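Local structure of beta-d-glucoside glucohydrolase (Hypocrea jecorina, 3ZZ1) at residues S83-N88 with R652-L657; S525-Y530 with A630-L635; T616-I621 with T666-I671. The protein probably hydrolyses terminal, non-reducing beta-D-glucosyl residues with release of beta-D-glucose, as a secreted family 3 glycoside hydrolase of cellulose breakdown. One frame throughout, in Å; residues are numbered along the deposited sequence.

Contact 1: S83-N88 with R652-L657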
# COMPACT_ATOMS: atom_id res chain seq x y z
N SER A 83 -1.29 3.17 7.77
CA SER A 83 -1.80 4.20 8.69
C SER A 83 -1.71 3.81 10.17
O SER A 83 -1.79 4.67 11.05
CB SER A 83 -3.24 4.59 8.33
OG SER A 83 -3.29 5.29 7.09
N THR A 84 -1.54 2.51 10.43
CA THR A 84 -1.30 2.03 11.79
C THR A 84 0.14 2.31 12.23
O THR A 84 0.41 2.44 13.42
CB THR A 84 -1.56 0.51 11.94
OG1 THR A 84 -0.56 -0.23 11.24
CG2 THR A 84 -2.95 0.12 11.43
N TRP A 85 1.04 2.40 11.25
CA TRP A 85 2.48 2.53 11.50
C TRP A 85 2.96 1.39 12.43
O TRP A 85 3.89 1.56 13.22
CB TRP A 85 2.82 3.91 12.10
CG TRP A 85 2.55 5.08 11.19
CD1 TRP A 85 1.33 5.56 10.80
CD2 TRP A 85 3.53 5.92 10.56
NE1 TRP A 85 1.49 6.64 9.97
CE2 TRP A 85 2.83 6.88 9.80
CE3 TRP A 85 4.94 5.95 10.56
CZ2 TRP A 85 3.49 7.87 9.04
CZ3 TRP A 85 5.59 6.93 9.80
CH2 TRP A 85 4.86 7.88 9.06
N ASP A 86 2.31 0.24 12.30
CA ASP A 86 2.54 -0.89 13.17
C ASP A 86 3.06 -2.08 12.36
O ASP A 86 2.28 -2.79 11.72
CB ASP A 86 1.24 -1.25 13.91
CG ASP A 86 1.47 -2.20 15.07
OD1 ASP A 86 2.31 -3.10 14.97
OD2 ASP A 86 0.77 -2.03 16.10
N VAL A 87 4.38 -2.28 12.39
CA VAL A 87 5.02 -3.37 11.63
C VAL A 87 4.45 -4.75 11.98
O VAL A 87 4.36 -5.63 11.12
CB VAL A 87 6.57 -3.38 11.79
CG1 VAL A 87 7.18 -2.12 11.17
CG2 VAL A 87 7.00 -3.54 13.25
N ASN A 88 4.04 -4.92 13.24
CA ASN A 88 3.46 -6.17 13.70
C ASN A 88 2.11 -6.47 13.06
O ASN A 88 1.89 -7.58 12.57
CB ASN A 88 3.37 -6.19 15.23
CG ASN A 88 4.72 -6.06 15.91
OD1 ASN A 88 5.56 -6.97 15.84
ND2 ASN A 88 4.95 -4.92 16.55
N ARG A 652 13.05 7.96 7.93
CA ARG A 652 14.04 6.87 7.95
C ARG A 652 13.87 5.98 9.18
O ARG A 652 14.75 5.19 9.52
CB ARG A 652 15.47 7.42 7.87
CG ARG A 652 15.84 8.11 6.56
CD ARG A 652 15.76 7.15 5.37
NE ARG A 652 16.52 7.63 4.20
CZ ARG A 652 15.98 7.91 3.02
NH1 ARG A 652 14.67 7.78 2.82
NH2 ARG A 652 16.76 8.33 2.03
N GLY A 653 12.72 6.11 9.84
CA GLY A 653 12.42 5.31 11.02
C GLY A 653 11.10 5.65 11.65
O GLY A 653 10.64 6.80 11.59
N PHE A 654 10.48 4.64 12.25
CA PHE A 654 9.28 4.80 13.05
C PHE A 654 9.16 3.67 14.07
O PHE A 654 9.69 2.58 13.87
CB PHE A 654 8.02 4.89 12.17
CG PHE A 654 7.75 3.66 11.34
CD1 PHE A 654 8.42 3.46 10.13
CD2 PHE A 654 6.82 2.73 11.75
CE1 PHE A 654 8.16 2.33 9.35
CE2 PHE A 654 6.55 1.59 10.99
CZ PHE A 654 7.22 1.39 9.78
N ALA A 655 8.48 3.97 15.18
CA ALA A 655 8.21 2.99 16.22
C ALA A 655 6.84 3.29 16.81
O ALA A 655 6.42 4.44 16.84
CB ALA A 655 9.27 3.06 17.30
N LYS A 656 6.14 2.25 17.26
CA LYS A 656 4.85 2.42 17.92
C LYS A 656 4.89 1.83 19.33
O LYS A 656 5.20 0.65 19.50
CB LYS A 656 3.71 1.82 17.10
CG LYS A 656 2.33 2.30 17.54
CD LYS A 656 1.25 1.92 16.54
CE LYS A 656 -0.04 2.67 16.85
NZ LYS A 656 -1.16 2.34 15.92
N LEU A 657 4.58 2.67 20.33
CA LEU A 657 4.59 2.26 21.73
C LEU A 657 3.24 2.52 22.40
O LEU A 657 2.77 3.66 22.43
CB LEU A 657 5.69 3.02 22.51
CG LEU A 657 7.16 2.58 22.48
CD1 LEU A 657 7.77 2.65 21.08
CD2 LEU A 657 7.93 3.47 23.41
O HOH W 1 -1.35 -0.53 16.14
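Trp85 and Phe654 form a T-shaped pair. The six-membered ring of Trp85 presents its edge to the face of Phe654, with centroids 5.5 Å apart and planes at 86°. The touching corner is CE3 of Trp85, 3.6 Å from CB of Phe654. CG of Phe654 sits between its backbone N and carbonyl carbon (chi1 62°), which swings the ring over toward the 83-88 segment. There the edge of the phenyl ring meets Trp85 O, and CE2 of Phe654 lies 3.8 Å from CG1 of Val87.

The polar half of the contact belongs to Lys656. Its chain is extended beyond CG and runs past Asp86, crossing it at about a right angle. Lys656 NZ donates to Thr84 O at 3.0 Å, in the carbonyl plane and on a lone pair. A water accepts from Lys656 NZ at 2.9 Å and donates to Asp86 OD2 at 2.6 Å, so it joins two opposite charges that do not touch directly. Ser525 OG is a further partner of this ammonium.

The second shell fixes the turn. Thr84 OG1 takes the N-H of Asp86 in an ST turn and is also bonded to Ala81 O. Asp86 is the N-cap of helix 87-103, and its OD1 receives a weak bond from Asn88 N. Trp85 NE1 is held by Lys527 O. Helix 134-150 adds Tyr135, Leu136 and Ile139 against Phe654. The whole is an interdomain contact: a helix-capping turn of the family 3 N-terminal domain rests on an edge strand of a sheet of the fibronectin type III-like domain.

Contact 2: S525-Y530 with A630-L635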
# COMPACT_ATOMS: atom_id res chain seq x y z
N SER A 525 -4.68 6.07 17.36
CA SER A 525 -3.22 6.02 17.33
C SER A 525 -2.67 5.99 15.90
O SER A 525 -1.45 5.89 15.70
CB SER A 525 -2.73 4.80 18.11
OG SER A 525 -3.17 3.61 17.49
N GLY A 526 -3.56 6.08 14.92
CA GLY A 526 -3.14 6.15 13.53
C GLY A 526 -2.60 7.53 13.19
O GLY A 526 -2.97 8.53 13.82
N LYS A 527 -1.73 7.58 12.19
CA LYS A 527 -1.14 8.84 11.75
C LYS A 527 -1.12 8.84 10.23
O LYS A 527 -0.96 7.79 9.60
CB LYS A 527 0.25 9.04 12.36
CG LYS A 527 0.18 9.29 13.88
CD LYS A 527 1.48 9.77 14.50
CE LYS A 527 1.24 10.22 15.93
NZ LYS A 527 2.50 10.48 16.66
N LEU A 528 -1.32 10.02 9.63
CA LEU A 528 -1.47 10.14 8.18
C LEU A 528 -0.26 9.62 7.42
O LEU A 528 0.88 9.76 7.86
CB LEU A 528 -1.74 11.59 7.76
CG LEU A 528 -3.07 12.25 8.18
CD1 LEU A 528 -3.04 13.72 7.82
CD2 LEU A 528 -4.27 11.57 7.54
N VAL A 529 -0.54 9.00 6.27
CA VAL A 529 0.51 8.49 5.39
C VAL A 529 0.51 9.29 4.09
O VAL A 529 1.16 8.91 3.11
CB VAL A 529 0.38 6.96 5.14
CG1 VAL A 529 0.59 6.19 6.43
CG2 VAL A 529 -0.96 6.61 4.50
N TYR A 530 -0.24 10.38 4.09
CA TYR A 530 -0.19 11.40 3.03
C TYR A 530 -0.52 12.77 3.63
O TYR A 530 -0.99 12.85 4.77
CB TYR A 530 -1.14 11.07 1.87
CG TYR A 530 -2.50 10.55 2.26
CD1 TYR A 530 -3.47 11.40 2.80
CD2 TYR A 530 -2.84 9.21 2.08
CE1 TYR A 530 -4.73 10.93 3.16
CE2 TYR A 530 -4.08 8.72 2.43
CZ TYR A 530 -5.03 9.59 2.97
OH TYR A 530 -6.27 9.10 3.32
N ALA A 630 -1.39 4.76 22.42
CA ALA A 630 -0.21 4.37 21.67
C ALA A 630 0.32 5.56 20.88
O ALA A 630 -0.45 6.30 20.27
CB ALA A 630 -0.52 3.19 20.74
N GLU A 631 1.64 5.74 20.90
CA GLU A 631 2.28 6.82 20.16
C GLU A 631 3.15 6.30 19.02
O GLU A 631 3.90 5.33 19.19
CB GLU A 631 3.12 7.70 21.10
CG GLU A 631 4.04 8.72 20.42
CD GLU A 631 3.29 9.86 19.72
OE1 GLU A 631 2.10 9.72 19.39
OE2 GLU A 631 3.91 10.92 19.49
N VAL A 632 3.06 6.97 17.88
CA VAL A 632 3.92 6.68 16.74
C VAL A 632 5.04 7.73 16.68
O VAL A 632 4.80 8.88 16.31
CB VAL A 632 3.13 6.64 15.41
CG1 VAL A 632 4.06 6.37 14.22
CG2 VAL A 632 2.03 5.60 15.47
N ALA A 633 6.24 7.32 17.06
CA ALA A 633 7.42 8.18 16.99
C ALA A 633 8.08 8.02 15.63
O ALA A 633 8.25 6.90 15.13
CB ALA A 633 8.40 7.84 18.09
N GLN A 634 8.47 9.14 15.04
CA GLN A 634 9.03 9.15 13.69
C GLN A 634 10.43 9.74 13.66
O GLN A 634 10.70 10.74 14.33
CB GLN A 634 8.10 9.92 12.74
CG GLN A 634 6.74 9.25 12.54
CD GLN A 634 5.63 10.24 12.24
OE1 GLN A 634 5.77 11.12 11.40
NE2 GLN A 634 4.50 10.08 12.93
N LEU A 635 11.32 9.09 12.91
CA LEU A 635 12.66 9.62 12.67
C LEU A 635 12.72 10.24 11.27
O LEU A 635 12.35 9.59 10.29
CB LEU A 635 13.72 8.53 12.82
CG LEU A 635 15.14 8.78 12.29
CD1 LEU A 635 15.84 9.87 13.07
CD2 LEU A 635 15.97 7.51 12.31
O HOH W 2 -0.20 7.34 17.54
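The 525-530 segment is an irregular loop that comes nearest to strand 629-638 at Ser525 and Ala630, whose CA atoms are 5.5 Å apart. Here CB of Ser525 packs against CB of Ala630 at 3.8 Å. One water bridges the two backbones. It donates to Ser525 O and to Ala630 O, and accepts a weak bond from Val632 N. CG2 of Val632 also touches Ser525 O.

Lys527 carries most of the contact. CG lies anti to the carbonyl carbon (chi1 -69°), and the extended chain beyond it carries the ammonium across to the strand. On the way CD of Lys527 slides past CB of Val632 at 3.7 Å and passes NE2 of Gln634 at 3.4 Å. At the tip Lys527 NZ donates to Val632 O at 2.8 Å, tilted 25° from the carbonyl plane. Lys527 NZ also makes a salt bridge to Glu631 OE1 at 2.9 Å, meeting that oxygen from above the carboxylate plane. Glu631 starts out away from the loop, but its chain bends at chi2 (69°) and brings the carboxylate back to the lysine.

Outside the two segments, Ala699 O is another partner of Lys527 NZ, and Tyr584 OH binds OE2 of Glu631. Gln634 is held through Tyr636 OH and Gly574 O. The charge of Lys527 is thus buried with three oxygen partners, one of them a carboxylate. That setting would probably favour the charged lysine and the ionised glutamate together, in a polar join between the family 3 C-terminal domain and the fibronectin type III-like domain.

Contact 3: T616-I621 with T666-I671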
# COMPACT_ATOMS: atom_id res chain seq x y z
N THR A 616 22.09 3.48 14.99
CA THR A 616 20.93 3.26 15.86
C THR A 616 20.56 4.57 16.56
O THR A 616 21.40 5.19 17.23
CB THR A 616 21.21 2.16 16.91
OG1 THR A 616 21.61 0.95 16.25
CG2 THR A 616 19.97 1.87 17.76
N VAL A 617 19.32 5.00 16.38
CA VAL A 617 18.82 6.20 17.04
C VAL A 617 17.73 5.79 18.04
O VAL A 617 16.82 5.03 17.71
CB VAL A 617 18.28 7.26 16.02
CG1 VAL A 617 17.75 8.48 16.74
CG2 VAL A 617 19.39 7.68 15.06
N THR A 618 17.86 6.31 19.26
CA THR A 618 16.98 5.96 20.38
C THR A 618 16.39 7.21 21.05
O THR A 618 17.08 8.22 21.21
CB THR A 618 17.76 5.13 21.43
OG1 THR A 618 18.22 3.91 20.84
CG2 THR A 618 16.89 4.81 22.62
N VAL A 619 15.11 7.14 21.40
CA VAL A 619 14.43 8.16 22.21
C VAL A 619 13.54 7.48 23.25
O VAL A 619 13.11 6.34 23.04
CB VAL A 619 13.54 9.12 21.38
CG1 VAL A 619 14.36 10.16 20.65
CG2 VAL A 619 12.62 8.36 20.41
N ASP A 620 13.28 8.18 24.34
CA ASP A 620 12.32 7.73 25.34
C ASP A 620 10.99 8.41 25.10
O ASP A 620 10.94 9.59 24.74
CB ASP A 620 12.81 8.04 26.76
CG ASP A 620 14.00 7.21 27.16
OD1 ASP A 620 14.31 6.23 26.45
OD2 ASP A 620 14.62 7.52 28.20
N ILE A 621 9.91 7.66 25.27
CA ILE A 621 8.57 8.21 25.15
C ILE A 621 7.77 7.88 26.40
O ILE A 621 7.65 6.71 26.77
CB ILE A 621 7.84 7.69 23.90
CG1 ILE A 621 8.68 7.94 22.64
CG2 ILE A 621 6.47 8.36 23.75
CD1 ILE A 621 8.40 6.98 21.54
N THR A 666 11.02 2.70 25.26
CA THR A 666 12.12 2.98 24.34
C THR A 666 11.68 2.83 22.89
O THR A 666 11.15 1.79 22.50
CB THR A 666 13.30 2.02 24.58
OG1 THR A 666 13.75 2.13 25.94
CG2 THR A 666 14.46 2.35 23.64
N ALA A 667 11.90 3.87 22.10
CA ALA A 667 11.74 3.79 20.65
C ALA A 667 13.12 3.68 20.00
O ALA A 667 13.96 4.56 20.17
CB ALA A 667 10.99 5.00 20.13
N THR A 668 13.33 2.59 19.28
CA THR A 668 14.61 2.30 18.65
C THR A 668 14.48 2.36 17.13
O THR A 668 13.69 1.62 16.54
CB THR A 668 15.13 0.91 19.08
OG1 THR A 668 15.35 0.90 20.49
CG2 THR A 668 16.44 0.56 18.36
N PHE A 669 15.25 3.24 16.50
CA PHE A 669 15.29 3.31 15.05
C PHE A 669 16.62 2.78 14.53
O PHE A 669 17.67 3.39 14.74
CB PHE A 669 15.08 4.75 14.56
CG PHE A 669 13.93 5.46 15.24
CD1 PHE A 669 12.61 5.17 14.91
CD2 PHE A 669 14.18 6.42 16.22
CE1 PHE A 669 11.56 5.83 15.54
CE2 PHE A 669 13.14 7.09 16.86
CZ PHE A 669 11.82 6.79 16.52
N ASN A 670 16.56 1.63 13.88
CA ASN A 670 17.74 1.04 13.25
C ASN A 670 17.95 1.60 11.85
O ASN A 670 17.04 1.55 11.01
CB ASN A 670 17.64 -0.49 13.22
CG ASN A 670 17.66 -1.09 14.62
OD1 ASN A 670 18.40 -0.63 15.49
ND2 ASN A 670 16.84 -2.12 14.84
N ILE A 671 19.15 2.12 11.61
CA ILE A 671 19.46 2.79 10.36
C ILE A 671 20.35 1.93 9.47
O ILE A 671 21.49 1.63 9.82
CB ILE A 671 20.10 4.18 10.61
CG1 ILE A 671 19.12 5.08 11.38
CG2 ILE A 671 20.54 4.82 9.30
CD1 ILE A 671 19.68 6.43 11.74
O HOH W 3 17.84 1.02 21.34
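Strands 613-623 and 664-672 are antiparallel neighbours in the three-stranded sheet of the fibronectin type III-like beta-sandwich. Over the two segments their axes approach to 4.7 Å and run at 166°. Val617 with Phe669 and Val619 with Ala667 are hydrogen-bonded pairs. The bond from Phe669 N to Val617 O is 2.7 Å long.

The face with Val617, Val619, Ala667 and Phe669 turns into the sandwich. CG of Phe669 is anti to the carbonyl carbon (chi1 -46°), and the ring stands out from the sheet, leaning to the side of Val619. CD2 of Phe669 comes within 3.3 Å of Val617 O, and its CE2 lies 3.8 Å from CG2 of Val619. Ala633, Leu635, Ala655 and Val697 of the facing sheet also touch this side chain. An alanine at Phe669 would probably open a gap between the two sheets and leave Val619 CG2 without its aromatic neighbour. CB of Ala667 is met by CD1 of Ile621 as well as by CG2 of Val619. At the other end CD1 of Ile671 packs on CG2 of Val617 at 3.6 Å.

The opposite face carries Thr616, Thr618, Asp620, Thr666, Thr668 and Asn670. CG2 of Thr618 touches CG2 of Thr666 at 3.6 Å. Thr618 and Thr668 lie side by side, and one water joins them, 3.0 Å from Thr618 OG1 and 2.6 Å from Thr668 OG1.

Overall arrangement
Contacts 1 and 2 are interdomain joins; contact 3 lies within the fibronectin type III-like domain. The first two use neighbouring strands of one sheet, 650-659 and 629-638, and their centres are about 7 Å apart. Contact 2 is buried and rests on charge. Contact 1 is partly buried and mixes an aromatic pair with a lysine. Contact 3, on the other sheet, has its centre farther from the chain's centre, about 25 Å. It has regular backbone bonds, an apolar inner face and a threonine-rich outer face. Among the places where the sheets meet, Phe669 packs on Phe654 N and Ala633 O, so contact 3 backs the strands of both joins.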